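Local atomic coordinates of serine protease inhibitor infestin (Triatoma infestans, PDB entry 2ERW), a protein that probably inhibits serine proteases of the blood-clotting cascade, notably factor XIIa, through the Kazal-type domain, infestin 4, that this chain represents. Residues 48-51 / 52-55. Residues are numbered along the deposited sequence; the frame is centred on the assembly and turned at random. Where two conformers were deposited one is given.
Sequences CQRS and NVEQ
The side-chain amide of Gln55 folds back onto the backbone of residues 48-50 and is held there by both of its polar atoms. Its NE2 donates to Cys48 O at 2.9 Å, reaching the acceptor from above the carbonyl plane in an almost straight bond (175°). Its OE1 takes the amide hydrogen of Arg50 N at 2.7 Å, this time in the plane of its own C=O. The bend at chi2 (71°) brings the amide back to both partners, and the two bonds together fix its rotation. Beside this grip the backbone closes on itself: Arg50 O receives Val53 N at 3.1 Å, from a tilted direction, to form a type II beta turn over residues 50-53 with Asn52 at its third position. Glu54 N, at 2.8 Å from the same Arg50 O, extends the turn, and a longer, weak bond comes from Gln55 N. This turn belongs to the C-terminal tail of a small Kazal-type inhibitor domain and follows shortly after Cys48, whose disulfide to Cys16 ties it to the strand 15-17. From another direction, Glu54 CB and CG pack against Cys48 O, and in the modelled conformer CG also meets Arg50 CB at 3.5 Å; its carboxylate turns to Thr22 and Arg47 through a hydrogen bond and a salt bridge. Packing is looser at the exposed margins. Gln49 lays its amide over that of Gln55, the planes 16° apart and CD to CD 3.8 Å, without a hydrogen bond between them. Replacing Gln55 by an alanine would probably leave Cys48 O and Arg50 N without these mates and the Gln49 amide without the group it stacks on, the end of the turn being less firmly held to residues 48-50. Arg50, in the modelled conformer, runs extended past Val53, whose CG2 touches the edge of the guanidinium at NE.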
ATOM      1  N   CYS A  48       0.910  -7.492   1.174  1.00 21.86           N
ATOM      2  CA  CYS A  48       2.206  -8.083   0.990  1.00 22.35           C
ATOM      3  C   CYS A  48       2.242  -9.391   1.723  1.00 22.96           C
ATOM      4  O   CYS A  48       1.562  -9.580   2.719  1.00 22.18           O
ATOM      5  CB  CYS A  48       3.290  -7.177   1.510  1.00 22.72           C
ATOM      6  SG  CYS A  48       3.386  -5.649   0.601  1.00 22.96           S
ATOM      7  N   GLN A  49       3.032 -10.309   1.195  1.00 23.38           N
ATOM      8  CA  GLN A  49       3.137 -11.623   1.780  1.00 24.53           C
ATOM      9  C   GLN A  49       4.179 -11.597   2.879  1.00 24.18           C
ATOM     10  O   GLN A  49       5.355 -11.318   2.651  1.00 24.67           O
ATOM     11  CB  GLN A  49       3.452 -12.648   0.685  1.00 25.63           C
ATOM     12  CG  GLN A  49       2.268 -12.879  -0.264  1.00 29.23           C
ATOM     13  CD  GLN A  49       1.121 -13.709   0.330  1.00 33.89           C
ATOM     14  OE1 GLN A  49      -0.058 -13.353   0.189  1.00 37.01           O
ATOM     15  NE2 GLN A  49       1.459 -14.818   0.973  1.00 35.88           N
ATOM     16  N   ARG A  50       3.731 -11.878   4.100  1.00 23.18           N
ATOM     17  CA  ARG A  50       4.612 -12.018   5.229  1.00 23.13           C
ATOM     18  C   ARG A  50       3.915 -12.940   6.197  1.00 22.08           C
ATOM     19  O   ARG A  50       2.983 -12.561   6.901  1.00 20.80           O
ATOM     20  CB  ARG A  50       4.942 -10.672   5.870  1.00 23.94           C
ATOM     21  CG  ARG A  50       6.056 -10.755   6.898  0.75 26.86           C
ATOM     22  CD  ARG A  50       6.446  -9.360   7.356  0.75 31.49           C
ATOM     23  NE  ARG A  50       7.386  -9.385   8.472  0.75 34.91           N
ATOM     24  CZ  ARG A  50       8.709  -9.315   8.351  0.75 36.25           C
ATOM     25  NH1 ARG A  50       9.276  -9.213   7.154  0.75 38.28           N
ATOM     26  NH2 ARG A  50       9.468  -9.346   9.433  0.75 36.56           N
ATOM     27  N   SER A  51       4.346 -14.184   6.198  1.00 20.48           N
ATOM     28  CA  SER A  51       3.687 -15.180   6.994  1.00 20.47           C
ATOM     29  C   SER A  51       3.682 -14.767   8.454  1.00 19.39           C
ATOM     30  O   SER A  51       4.651 -14.202   8.963  1.00 19.93           O
ATOM     31  CB  SER A  51       4.423 -16.499   6.828  1.00 20.72           C
ATOM     32  OG  SER A  51       5.746 -16.366   7.307  0.75 22.67           O
ATOM     33  N   ASN A  52       2.577 -15.074   9.118  1.00 18.58           N
ATOM     34  CA  ASN A  52       2.430 -14.857  10.544  1.00 18.01           C
ATOM     35  C   ASN A  52       2.486 -13.379  10.909  1.00 17.03           C
ATOM     36  O   ASN A  52       2.641 -13.045  12.081  1.00 17.14           O
ATOM     37  CB  ASN A  52       3.469 -15.656  11.324  1.00 18.83           C
ATOM     38  CG  ASN A  52       3.429 -17.126  10.992  1.00 20.48           C
ATOM     39  OD1 ASN A  52       4.320 -17.639  10.334  1.00 25.69           O
ATOM     40  ND2 ASN A  52       2.379 -17.800  11.424  1.00 24.76           N
ATOM     41  N   VAL A  53       2.329 -12.515   9.919  1.00 17.25           N
ATOM     42  CA  VAL A  53       2.247 -11.086  10.159  1.00 18.10           C
ATOM     43  C   VAL A  53       1.123 -10.549   9.319  1.00 18.33           C
ATOM     44  O   VAL A  53       0.113 -10.095   9.833  1.00 18.52           O
ATOM     45  CB  VAL A  53       3.553 -10.356   9.783  1.00 18.86           C
ATOM     46  CG1 VAL A  53       3.367  -8.831   9.940  1.00 19.33           C
ATOM     47  CG2 VAL A  53       4.701 -10.836  10.639  1.00 19.18           C
ATOM     48  N   GLU A  54       1.272 -10.619   8.003  1.00 17.42           N
ATOM     49  CA  GLU A  54       0.278 -10.090   7.088  1.00 18.92           C
ATOM     50  C   GLU A  54      -0.781 -11.123   6.795  1.00 20.30           C
ATOM     51  O   GLU A  54      -1.916 -10.762   6.459  1.00 21.09           O
ATOM     52  CB  GLU A  54       0.922  -9.691   5.767  1.00 19.57           C
ATOM     53  CG  GLU A  54       2.075  -8.720   5.923  0.75 22.35           C
ATOM     54  CD  GLU A  54       1.689  -7.260   5.846  0.75 23.18           C
ATOM     55  OE1 GLU A  54       0.569  -6.901   5.420  0.75 21.83           O
ATOM     56  OE2 GLU A  54       2.578  -6.455   6.181  0.75 25.22           O
ATOM     57  N   GLN A  55      -0.369 -12.384   6.822  1.00 21.57           N
ATOM     58  CA  GLN A  55      -1.259 -13.541   6.688  1.00 23.20           C
ATOM     59  C   GLN A  55      -1.187 -14.350   7.948  1.00 24.26           C
ATOM     60  O   GLN A  55      -0.349 -14.113   8.811  1.00 22.80           O
ATOM     61  CB  GLN A  55      -0.812 -14.449   5.539  1.00 22.78           C
ATOM     62  CG  GLN A  55      -0.939 -13.848   4.156  1.00 23.23           C
ATOM     63  CD  GLN A  55       0.076 -12.761   3.901  1.00 23.07           C
ATOM     64  OE1 GLN A  55       1.259 -12.921   4.189  1.00 23.78           O
ATOM     65  NE2 GLN A  55      -0.379 -11.645   3.341  1.00 23.23           N
TER